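Local atomic coordinates of possible periplasmic protein (Campylobacter jejuni, PDB entry 3RGC), a protein that is a periplasmic SurA-like chaperone and probably has peptidyl-prolyl cis-trans isomerase activity. Residues B[39-44]-B[97-102]; B[58-63]-B[91-96]; B[104-109]-B[235-240]; B[110-115]-B[227-232]. All blocks are in the same frame, centred on the assembly; numbering follows the deposited sequence.

Three of the four contacts hang on helix 86-107, which runs through the chaperone's helical part: interaction 2 packs it against helix 54-67, interaction 1 against helix 30-48, and interaction 3 brings its C-terminal end to helix 218-244. Interaction 4 then ties the loop that follows to that same helix 218-244. Interactions 1 and 2 have centres about 15 Å apart and meet where Leu97 CD1 lies 3.7 Å from Ala60 CB. Interactions 1 and 3, with centres about 11 Å apart, share a probable hydrogen bond between Gln44 OE1 and Tyr237 OH, 2.9 Å. The centres of interactions 3 and 4 are also about 11 Å apart, with Arg230 beside Ala107.

Interaction 1: B[39-44]-B[97-102]; sequences KMEISQ and LEKRKL
Glu41 and Lys99 form the polar half of this contact. Lys99 NZ donates to Glu41 OE1 at 2.9 Å, a hydrogen bond within a salt bridge, and it arrives at the syn lone pair of that oxygen, on the side of the other carboxylate oxygen. The two side chains meet at about a right angle. The lysine chain runs extended as far as CE and turns only at its last torsion (chi4 -119°), which swings the ammonium group onto the carboxylate. The other oxygen, Glu41 OE2, has a weak hydrogen bond from Asn37 one turn earlier. Burial alone would disfavour a charged carboxylate; the nearby ammonium of Lys99 would be expected to offset this and favour the ionised form.

The apolar half belongs to Leu102, whose two methyls touch different residues. CD2 lies against the aliphatic root of the glutamate, 3.7 Å from Glu41 CB, while CD1 reaches Gln44 CB at 3.9 Å. The fork of Leu102 thus faces helix 30-48. Gln44 offers just the base of its chain here: the bend at chi2 (-54°) carries the amide off to Tyr237, where OE1 is hydrogen-bonded to the hydroxyl.

The short axes pass 10.5 Å apart and cross at 70°, so the meeting is confined to about one turn of each helix, in the SurA N-terminal family region. Met45 and Leu48 of helix 30-48 continue the apolar surface around Leu102; helix 218-244 packs on Met40 and Gln44, and strand 10-13 on Lys39, Ile42 and Ser43.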
# COMPACT_ATOMS: atom_id res chain seq x y z
N LYS B 39 14.53 -36.70 -7.99
CA LYS B 39 14.89 -37.47 -9.18
C LYS B 39 13.82 -37.34 -10.26
O LYS B 39 14.13 -37.29 -11.44
CB LYS B 39 15.15 -38.94 -8.85
CG LYS B 39 16.30 -39.15 -7.89
CD LYS B 39 17.54 -38.42 -8.36
CE LYS B 39 18.70 -38.66 -7.42
NZ LYS B 39 19.92 -37.93 -7.88
N MET B 40 12.55 -37.29 -9.84
CA MET B 40 11.46 -37.08 -10.78
C MET B 40 11.65 -35.76 -11.51
O MET B 40 11.46 -35.68 -12.71
CB MET B 40 10.10 -37.12 -10.08
CG MET B 40 9.61 -38.51 -9.67
SD MET B 40 8.03 -38.46 -8.74
CE MET B 40 7.06 -37.66 -9.94
N GLU B 41 12.04 -34.71 -10.77
CA GLU B 41 12.19 -33.38 -11.37
C GLU B 41 13.34 -33.36 -12.37
O GLU B 41 13.21 -32.85 -13.47
CB GLU B 41 12.48 -32.33 -10.30
CG GLU B 41 11.30 -32.03 -9.38
CD GLU B 41 11.71 -31.19 -8.18
OE1 GLU B 41 12.92 -31.08 -7.91
OE2 GLU B 41 10.81 -30.65 -7.50
N ILE B 42 14.48 -33.90 -11.95
CA ILE B 42 15.66 -33.95 -12.80
C ILE B 42 15.32 -34.63 -14.11
O ILE B 42 15.73 -34.17 -15.18
CB ILE B 42 16.80 -34.69 -12.11
CG1 ILE B 42 17.37 -33.84 -10.98
CG2 ILE B 42 17.89 -35.05 -13.11
CD1 ILE B 42 18.23 -34.63 -10.00
N SER B 43 14.56 -35.71 -14.04
CA SER B 43 14.20 -36.47 -15.24
C SER B 43 13.25 -35.70 -16.15
O SER B 43 13.34 -35.78 -17.38
CB SER B 43 13.59 -37.82 -14.84
OG SER B 43 12.43 -38.10 -15.60
N GLN B 44 12.32 -34.97 -15.55
CA GLN B 44 11.44 -34.09 -16.30
C GLN B 44 12.24 -32.93 -16.90
O GLN B 44 11.96 -32.48 -18.01
CB GLN B 44 10.35 -33.55 -15.38
CG GLN B 44 9.32 -34.60 -15.01
CD GLN B 44 8.71 -35.28 -16.23
OE1 GLN B 44 8.23 -34.62 -17.16
NE2 GLN B 44 8.73 -36.61 -16.23
N LEU B 97 16.49 -21.95 -9.81
CA LEU B 97 16.03 -21.41 -11.09
C LEU B 97 15.65 -22.52 -12.06
O LEU B 97 14.68 -22.38 -12.82
CB LEU B 97 17.09 -20.53 -11.75
CG LEU B 97 17.44 -19.20 -11.09
CD1 LEU B 97 18.73 -18.63 -11.71
CD2 LEU B 97 16.30 -18.21 -11.24
N GLU B 98 16.43 -23.60 -12.07
CA GLU B 98 16.12 -24.74 -12.91
C GLU B 98 14.75 -25.27 -12.50
O GLU B 98 13.90 -25.53 -13.36
CB GLU B 98 17.18 -25.84 -12.77
CG GLU B 98 18.51 -25.52 -13.41
CD GLU B 98 19.62 -26.48 -12.97
OE1 GLU B 98 19.61 -26.90 -11.79
OE2 GLU B 98 20.49 -26.83 -13.79
N LYS B 99 14.54 -25.42 -11.19
CA LYS B 99 13.26 -25.88 -10.67
C LYS B 99 12.14 -24.90 -11.02
O LYS B 99 11.02 -25.32 -11.35
CB LYS B 99 13.31 -26.09 -9.15
CG LYS B 99 14.14 -27.30 -8.68
CD LYS B 99 14.13 -27.42 -7.14
CE LYS B 99 15.11 -28.48 -6.65
NZ LYS B 99 14.43 -29.59 -5.90
N ARG B 100 12.43 -23.60 -10.97
CA ARG B 100 11.43 -22.61 -11.35
C ARG B 100 11.09 -22.68 -12.84
O ARG B 100 9.92 -22.62 -13.20
CB ARG B 100 11.83 -21.18 -10.96
CG ARG B 100 11.37 -20.78 -9.57
CD ARG B 100 11.50 -19.28 -9.30
NE ARG B 100 12.88 -18.88 -9.07
CZ ARG B 100 13.57 -19.17 -7.97
NH1 ARG B 100 13.00 -19.88 -7.00
NH2 ARG B 100 14.82 -18.75 -7.84
N LYS B 101 12.11 -22.83 -13.70
CA LYS B 101 11.84 -23.01 -15.12
C LYS B 101 10.96 -24.26 -15.34
O LYS B 101 10.03 -24.24 -16.15
CB LYS B 101 13.13 -23.11 -15.94
CG LYS B 101 13.75 -21.79 -16.35
CD LYS B 101 14.91 -22.00 -17.31
CE LYS B 101 15.26 -20.74 -18.06
NZ LYS B 101 16.07 -21.04 -19.30
N LEU B 102 11.24 -25.33 -14.60
CA LEU B 102 10.53 -26.60 -14.73
C LEU B 102 9.05 -26.44 -14.42
O LEU B 102 8.18 -26.86 -15.20
CB LEU B 102 11.15 -27.68 -13.82
CG LEU B 102 10.31 -28.95 -13.65
CD1 LEU B 102 10.12 -29.63 -15.00
CD2 LEU B 102 10.88 -29.94 -12.62

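Interaction 2: B[58-63]-B[91-96]; sequences DDAINK and TNFKKD
Phe93 lays its ring between two residues of helix 54-67, one above it and one at its rim. Over one face sits the Ile61 CD1 methyl, 3.6 Å from the centroid of the Phe93 ring and 19° off the ring normal, a CH-pi contact. The methyl is displaced toward the CD2 side, where Ile61 CD1 comes within 3.4 Å of Phe93 CD2. Ala60 approaches differently: its CB lies in the plane of the ring at the edge, 3.5 Å from Phe93 CE2.

The ring reaches this place because CG is anti to the backbone N, which carries the ring toward helix 54-67. Ile61 has to bend to meet it; with chi2 at -66° the CD1 methyl folds over the ring, and the two side chains slide past each other in opposite directions. The contact is wholly apolar and small.

Both segments lie in the SurA N-terminal family region. Phe89, one turn before Phe93 on helix 86-107, meets the Phe93 ring with planes about 35° apart and also touches Ile61. On helix 54-67, Leu57 packs against Phe93, while Leu97 of helix 86-107 lies on Ala60; at the flank, Asp58 forms a salt bridge with Arg90.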
# COMPACT_ATOMS: atom_id res chain seq x y z
N ASP B 58 23.53 -15.27 -13.87
CA ASP B 58 24.06 -13.97 -13.46
C ASP B 58 22.99 -12.90 -13.56
O ASP B 58 22.90 -12.03 -12.70
CB ASP B 58 25.26 -13.56 -14.32
CG ASP B 58 26.48 -14.42 -14.07
OD1 ASP B 58 26.55 -15.07 -13.01
OD2 ASP B 58 27.38 -14.44 -14.94
N ASP B 59 22.18 -12.96 -14.61
CA ASP B 59 21.13 -11.97 -14.77
C ASP B 59 20.14 -12.08 -13.61
O ASP B 59 19.62 -11.09 -13.14
CB ASP B 59 20.39 -12.13 -16.09
CG ASP B 59 19.28 -11.10 -16.25
OD1 ASP B 59 19.57 -9.90 -16.02
OD2 ASP B 59 18.13 -11.47 -16.58
N ALA B 60 19.89 -13.31 -13.17
CA ALA B 60 18.95 -13.54 -12.09
C ALA B 60 19.53 -13.06 -10.76
O ALA B 60 18.81 -12.54 -9.91
CB ALA B 60 18.56 -14.99 -12.01
N ILE B 61 20.84 -13.24 -10.59
CA ILE B 61 21.49 -12.73 -9.39
C ILE B 61 21.30 -11.22 -9.26
O ILE B 61 20.85 -10.74 -8.22
CB ILE B 61 23.00 -13.06 -9.33
CG1 ILE B 61 23.25 -14.57 -9.42
CG2 ILE B 61 23.60 -12.50 -8.04
CD1 ILE B 61 22.73 -15.38 -8.26
N ASN B 62 21.63 -10.47 -10.31
CA ASN B 62 21.45 -9.02 -10.28
C ASN B 62 20.01 -8.58 -9.93
O ASN B 62 19.81 -7.66 -9.15
CB ASN B 62 21.89 -8.38 -11.59
CG ASN B 62 23.34 -8.69 -11.93
OD1 ASN B 62 24.18 -8.83 -11.04
ND2 ASN B 62 23.64 -8.79 -13.22
N LYS B 63 19.03 -9.22 -10.52
CA LYS B 63 17.64 -8.91 -10.25
C LYS B 63 17.28 -9.14 -8.78
O LYS B 63 16.47 -8.41 -8.22
CB LYS B 63 16.72 -9.75 -11.12
CG LYS B 63 16.64 -9.34 -12.57
CD LYS B 63 15.72 -10.34 -13.29
CE LYS B 63 15.49 -10.02 -14.75
NZ LYS B 63 14.53 -11.01 -15.34
N THR B 91 25.63 -21.99 -6.89
CA THR B 91 25.24 -23.35 -7.22
C THR B 91 23.81 -23.61 -6.75
O THR B 91 22.99 -24.13 -7.50
CB THR B 91 26.19 -24.39 -6.60
OG1 THR B 91 27.50 -24.22 -7.16
CG2 THR B 91 25.71 -25.80 -6.87
N ASN B 92 23.51 -23.23 -5.51
CA ASN B 92 22.17 -23.44 -4.99
C ASN B 92 21.13 -22.56 -5.67
O ASN B 92 19.99 -22.96 -5.85
CB ASN B 92 22.12 -23.24 -3.48
CG ASN B 92 22.98 -24.24 -2.74
OD1 ASN B 92 23.21 -25.36 -3.22
ND2 ASN B 92 23.47 -23.84 -1.57
N PHE B 93 21.54 -21.35 -6.05
CA PHE B 93 20.62 -20.41 -6.67
C PHE B 93 20.23 -20.98 -8.02
O PHE B 93 19.06 -20.99 -8.40
CB PHE B 93 21.29 -19.05 -6.80
CG PHE B 93 20.38 -17.94 -7.24
CD1 PHE B 93 19.70 -17.18 -6.31
CD2 PHE B 93 20.23 -17.64 -8.58
CE1 PHE B 93 18.87 -16.14 -6.71
CE2 PHE B 93 19.40 -16.61 -8.98
CZ PHE B 93 18.72 -15.85 -8.04
N LYS B 94 21.23 -21.49 -8.74
CA LYS B 94 21.01 -22.09 -10.03
C LYS B 94 19.96 -23.21 -10.02
O LYS B 94 19.13 -23.29 -10.91
CB LYS B 94 22.31 -22.63 -10.61
CG LYS B 94 22.16 -23.09 -12.06
CD LYS B 94 23.44 -23.68 -12.56
CE LYS B 94 23.24 -24.36 -13.88
NZ LYS B 94 24.46 -25.13 -14.23
N LYS B 95 20.01 -24.07 -9.01
CA LYS B 95 19.08 -25.18 -8.90
C LYS B 95 17.64 -24.72 -8.65
O LYS B 95 16.70 -25.29 -9.20
CB LYS B 95 19.51 -26.16 -7.81
CG LYS B 95 20.62 -27.09 -8.26
CD LYS B 95 21.23 -27.86 -7.10
CE LYS B 95 22.38 -28.73 -7.58
NZ LYS B 95 23.25 -29.17 -6.45
N ASP B 96 17.48 -23.70 -7.82
CA ASP B 96 16.19 -23.04 -7.64
C ASP B 96 15.62 -22.51 -8.96
O ASP B 96 14.41 -22.59 -9.20
CB ASP B 96 16.30 -21.88 -6.65
CG ASP B 96 16.72 -22.32 -5.27
OD1 ASP B 96 16.50 -23.51 -4.93
OD2 ASP B 96 17.27 -21.48 -4.51

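Interaction 3: B[104-109]-B[235-240]; sequences EKIASM and QDYFDK
Ile106 sits at the meeting of two aromatic rings, and both of its methyls are used. The CG2 methyl lies over one face of Tyr237, 4.3 Å from the ring centroid and 22° off the normal, a CH-pi contact shifted toward the CG side of the ring. The CD1 methyl lies on the same side of the ring, nearer its CD2-CE2 rim, 3.7 Å from Tyr237 CD2, and also reaches Phe238, with Ile106 CD1 lying 3.4 Å from Phe238 CE2. Met109 adds a third touch: its SD comes to 4.0 Å from Tyr237 CE1, an obliquely placed Met-aromatic contact with the sulfur 5.1 Å from the centroid of the Tyr237 ring.

The two aromatic residues are neighbours in sequence but leave the helix differently. Tyr237 CG is anti to the backbone N (chi1 -178°), whereas Phe238 CG lies beside it (chi1 -73°), and Tyr237 CD2 stands over the centre of one Phe238 face.

In the fold, this contact brings the end of helix 86-107, a helix that begins in the SurA N-terminal family region, onto the long helix 218-244; 125 residues separate the two segments in the chain. Within 104-109, Ser108 OG donates to Lys105 O at 2.7 Å, in the carbonyl plane and on a lone pair, and Met109 N bonds to Ile106 O.

Further out, Phe233 and Ile234 of helix 218-244 pack against Ile106, Phe233 also touching Met109. From helix 30-48, Gln44 is the partner of the Tyr237 hydroxyl, Leu48 lies on Met109 and Met40 on Phe238.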
# COMPACT_ATOMS: atom_id res chain seq x y z
N GLU B 104 7.35 -23.61 -14.33
CA GLU B 104 6.74 -22.70 -15.31
C GLU B 104 6.33 -23.48 -16.54
O GLU B 104 5.22 -23.35 -17.02
CB GLU B 104 7.73 -21.64 -15.79
CG GLU B 104 8.27 -20.68 -14.77
CD GLU B 104 9.45 -19.88 -15.33
OE1 GLU B 104 9.57 -19.78 -16.58
OE2 GLU B 104 10.26 -19.36 -14.53
N LYS B 105 7.26 -24.26 -17.08
CA LYS B 105 7.01 -25.10 -18.25
C LYS B 105 5.79 -25.99 -18.01
O LYS B 105 4.84 -26.01 -18.80
CB LYS B 105 8.25 -25.95 -18.55
CG LYS B 105 8.15 -26.83 -19.78
CD LYS B 105 7.99 -25.98 -21.04
CE LYS B 105 8.13 -26.82 -22.31
NZ LYS B 105 7.81 -26.04 -23.55
N ILE B 106 5.81 -26.72 -16.90
CA ILE B 106 4.70 -27.59 -16.58
C ILE B 106 3.40 -26.81 -16.54
O ILE B 106 2.42 -27.22 -17.15
CB ILE B 106 4.93 -28.33 -15.24
CG1 ILE B 106 5.99 -29.42 -15.41
CG2 ILE B 106 3.63 -28.95 -14.73
CD1 ILE B 106 6.20 -30.22 -14.16
N ALA B 107 3.37 -25.69 -15.83
CA ALA B 107 2.13 -24.92 -15.77
C ALA B 107 1.68 -24.37 -17.14
O ALA B 107 0.50 -24.10 -17.34
CB ALA B 107 2.24 -23.80 -14.78
N SER B 108 2.62 -24.19 -18.07
CA SER B 108 2.25 -23.66 -19.39
C SER B 108 1.45 -24.69 -20.17
O SER B 108 0.91 -24.40 -21.23
CB SER B 108 3.49 -23.23 -20.18
OG SER B 108 4.12 -24.32 -20.83
N MET B 109 1.35 -25.89 -19.62
CA MET B 109 0.69 -26.99 -20.30
C MET B 109 -0.80 -27.00 -20.01
O MET B 109 -1.55 -27.65 -20.70
CB MET B 109 1.30 -28.33 -19.88
CG MET B 109 2.58 -28.70 -20.62
SD MET B 109 3.32 -30.27 -20.07
CE MET B 109 4.99 -29.93 -20.45
N GLN B 235 0.49 -30.42 -9.19
CA GLN B 235 0.34 -31.60 -8.34
C GLN B 235 -0.16 -32.80 -9.12
O GLN B 235 0.44 -33.87 -9.09
CB GLN B 235 -0.60 -31.32 -7.17
CG GLN B 235 0.06 -30.64 -5.98
CD GLN B 235 0.83 -31.62 -5.12
OE1 GLN B 235 0.74 -32.84 -5.30
NE2 GLN B 235 1.59 -31.09 -4.16
N ASP B 236 -1.25 -32.62 -9.84
CA ASP B 236 -1.82 -33.69 -10.65
C ASP B 236 -0.79 -34.24 -11.63
O ASP B 236 -0.72 -35.45 -11.88
CB ASP B 236 -3.06 -33.18 -11.38
CG ASP B 236 -3.62 -34.20 -12.36
OD1 ASP B 236 -4.35 -35.12 -11.92
OD2 ASP B 236 -3.33 -34.09 -13.57
N TYR B 237 -0.00 -33.34 -12.21
CA TYR B 237 1.00 -33.73 -13.19
C TYR B 237 2.01 -34.68 -12.55
O TYR B 237 2.39 -35.69 -13.15
CB TYR B 237 1.70 -32.49 -13.75
CG TYR B 237 2.73 -32.79 -14.82
CD1 TYR B 237 2.40 -32.72 -16.16
CD2 TYR B 237 4.03 -33.15 -14.48
CE1 TYR B 237 3.35 -33.01 -17.14
CE2 TYR B 237 4.96 -33.43 -15.43
CZ TYR B 237 4.62 -33.36 -16.76
OH TYR B 237 5.57 -33.64 -17.71
N PHE B 238 2.43 -34.36 -11.33
CA PHE B 238 3.34 -35.23 -10.59
C PHE B 238 2.71 -36.48 -9.97
O PHE B 238 3.37 -37.51 -9.87
CB PHE B 238 4.20 -34.45 -9.58
CG PHE B 238 5.28 -33.64 -10.25
CD1 PHE B 238 6.38 -34.26 -10.81
CD2 PHE B 238 5.16 -32.27 -10.37
CE1 PHE B 238 7.36 -33.52 -11.45
CE2 PHE B 238 6.13 -31.53 -11.02
CZ PHE B 238 7.23 -32.16 -11.55
N ASP B 239 1.43 -36.43 -9.60
CA ASP B 239 0.74 -37.66 -9.18
C ASP B 239 0.72 -38.68 -10.30
O ASP B 239 1.12 -39.83 -10.12
CB ASP B 239 -0.69 -37.40 -8.74
CG ASP B 239 -0.77 -36.47 -7.55
OD1 ASP B 239 0.22 -36.40 -6.79
OD2 ASP B 239 -1.83 -35.79 -7.40
N LYS B 240 0.24 -38.26 -11.47
CA LYS B 240 0.20 -39.13 -12.63
C LYS B 240 1.59 -39.68 -12.93
O LYS B 240 1.73 -40.77 -13.48
CB LYS B 240 -0.32 -38.37 -13.86
CG LYS B 240 -1.81 -38.07 -13.85
CD LYS B 240 -2.22 -37.46 -15.18
CE LYS B 240 -3.72 -37.22 -15.26
NZ LYS B 240 -4.10 -36.60 -16.56

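Interaction 4: B[110-115]-B[227-232]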
# COMPACT_ATOMS: atom_id res chain seq x y z
N ALA B 110 -1.20 -26.27 -18.97
CA ALA B 110 -2.56 -26.33 -18.43
C ALA B 110 -3.54 -25.43 -19.15
O ALA B 110 -3.15 -24.48 -19.80
CB ALA B 110 -2.54 -25.99 -16.94
N LYS B 111 -4.83 -25.74 -19.02
CA LYS B 111 -5.90 -24.90 -19.54
C LYS B 111 -6.55 -24.20 -18.36
O LYS B 111 -7.18 -24.84 -17.54
CB LYS B 111 -6.92 -25.75 -20.29
CG LYS B 111 -6.28 -26.67 -21.32
CD LYS B 111 -7.23 -27.04 -22.45
CE LYS B 111 -6.50 -27.87 -23.51
NZ LYS B 111 -5.25 -27.20 -23.98
N THR B 112 -6.37 -22.89 -18.28
CA THR B 112 -6.83 -22.13 -17.12
C THR B 112 -8.18 -21.50 -17.42
O THR B 112 -8.37 -20.92 -18.49
CB THR B 112 -5.81 -21.01 -16.76
OG1 THR B 112 -4.49 -21.54 -16.78
CG2 THR B 112 -6.09 -20.42 -15.40
N ASP B 113 -9.11 -21.62 -16.48
CA ASP B 113 -10.41 -20.97 -16.55
C ASP B 113 -10.32 -19.56 -15.96
O ASP B 113 -9.99 -19.38 -14.79
CB ASP B 113 -11.46 -21.82 -15.82
CG ASP B 113 -12.83 -21.16 -15.78
OD1 ASP B 113 -13.08 -20.27 -16.61
OD2 ASP B 113 -13.66 -21.55 -14.91
N PHE B 114 -10.59 -18.54 -16.77
CA PHE B 114 -10.57 -17.15 -16.31
C PHE B 114 -11.98 -16.57 -16.28
O PHE B 114 -12.13 -15.35 -16.27
CB PHE B 114 -9.71 -16.28 -17.23
CG PHE B 114 -8.24 -16.64 -17.25
CD1 PHE B 114 -7.37 -16.09 -16.33
CD2 PHE B 114 -7.74 -17.50 -18.22
CE1 PHE B 114 -6.03 -16.42 -16.35
CE2 PHE B 114 -6.39 -17.82 -18.26
CZ PHE B 114 -5.54 -17.28 -17.32
N SER B 115 -13.00 -17.43 -16.26
CA SER B 115 -14.39 -16.99 -16.44
C SER B 115 -15.00 -16.47 -15.15
O SER B 115 -14.70 -16.96 -14.06
CB SER B 115 -15.26 -18.10 -17.03
OG SER B 115 -15.50 -19.14 -16.10
N SER B 227 -4.41 -19.15 -9.11
CA SER B 227 -3.32 -19.76 -8.35
C SER B 227 -3.61 -21.22 -8.04
O SER B 227 -2.76 -22.09 -8.24
CB SER B 227 -3.08 -18.99 -7.04
OG SER B 227 -2.91 -19.91 -5.97
N GLU B 228 -4.82 -21.50 -7.55
CA GLU B 228 -5.19 -22.88 -7.24
C GLU B 228 -5.24 -23.80 -8.44
O GLU B 228 -4.86 -24.97 -8.36
CB GLU B 228 -6.52 -22.94 -6.51
CG GLU B 228 -7.01 -24.36 -6.36
CD GLU B 228 -7.90 -24.55 -5.16
OE1 GLU B 228 -8.16 -23.56 -4.45
OE2 GLU B 228 -8.32 -25.71 -4.93
N GLN B 229 -5.72 -23.29 -9.57
CA GLN B 229 -5.73 -24.12 -10.77
C GLN B 229 -4.30 -24.50 -11.15
O GLN B 229 -4.06 -25.62 -11.62
CB GLN B 229 -6.43 -23.42 -11.94
CG GLN B 229 -7.95 -23.19 -11.74
CD GLN B 229 -8.53 -22.35 -12.88
OE1 GLN B 229 -8.61 -22.80 -14.02
NE2 GLN B 229 -8.88 -21.11 -12.57
N ARG B 230 -3.35 -23.59 -10.93
CA ARG B 230 -1.95 -23.85 -11.28
C ARG B 230 -1.36 -24.93 -10.38
O ARG B 230 -0.78 -25.91 -10.85
CB ARG B 230 -1.09 -22.60 -11.17
CG ARG B 230 0.31 -22.76 -11.76
CD ARG B 230 1.22 -21.57 -11.42
NE ARG B 230 2.54 -21.65 -12.06
CZ ARG B 230 3.64 -22.15 -11.48
NH1 ARG B 230 3.59 -22.62 -10.25
NH2 ARG B 230 4.79 -22.17 -12.15
N GLN B 231 -1.53 -24.72 -9.08
CA GLN B 231 -1.06 -25.64 -8.04
C GLN B 231 -1.59 -27.06 -8.22
O GLN B 231 -0.83 -28.02 -8.10
CB GLN B 231 -1.46 -25.09 -6.67
CG GLN B 231 -1.42 -26.10 -5.54
CD GLN B 231 -2.05 -25.56 -4.26
OE1 GLN B 231 -1.91 -24.37 -3.95
NE2 GLN B 231 -2.75 -26.42 -3.53
N ASN B 232 -2.88 -27.18 -8.52
CA ASN B 232 -3.52 -28.49 -8.71
C ASN B 232 -3.02 -29.21 -9.94
O ASN B 232 -2.78 -30.42 -9.91
CB ASN B 232 -5.04 -28.35 -8.81
CG ASN B 232 -5.67 -27.90 -7.52
OD1 ASN B 232 -5.02 -27.89 -6.47
ND2 ASN B 232 -6.95 -27.54 -7.57
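The flat amide of Gln229 is set edge-on against the backbone of Asp113 and grips it at both polar ends. Asp113 N donates to Gln229 OE1 at 2.8 Å, and Gln229 NE2 returns a bond to Asp113 O at 3.0 Å. Both acceptors are met in their carbonyl planes on a lone pair, and Asp113 O lies exactly in the amide plane of the glutamine. The bonds are nearly straight, 165° and 176° at the hydrogens. Such a pair of bonds to the N-H and C=O of one residue imitates a strand partner and fixes the rotation of the amide. Beside it, Thr112 CG2 lies 3.7 Å from Gln229 OE1, and the same methyl covers one face of the Phe114 ring, offset toward its rim.

Gln229 reaches the loop by staying extended beyond CG (chi2 173°). Its NE2 has a second, weak bond to Tyr225 O on its own helix.

The aspartate side chain serves the loop in turn. Asp113 OD1 accepts from Ser115 N at 2.9 Å, from above the carboxylate plane, closing an Asx turn; Ser115 OG uses the syn lone pair of Asp113 OD1 at 2.7 Å. Asp113 OD2 is bound by the Tyr225 hydroxyl, so the carboxylate also joins the loop to helix 218-244. Ser115 is the N-cap of the next helix, its OG hydrogen-bonded to Gly118 N.

This surface contact thus fastens the link between helices 86-107 and 116-125 alongside helix 218-244, where Phe233 packs on Ala110 and Val226 on Phe114, while Arg230 reaches back to Tyr103 and Ala107 of helix 86-107.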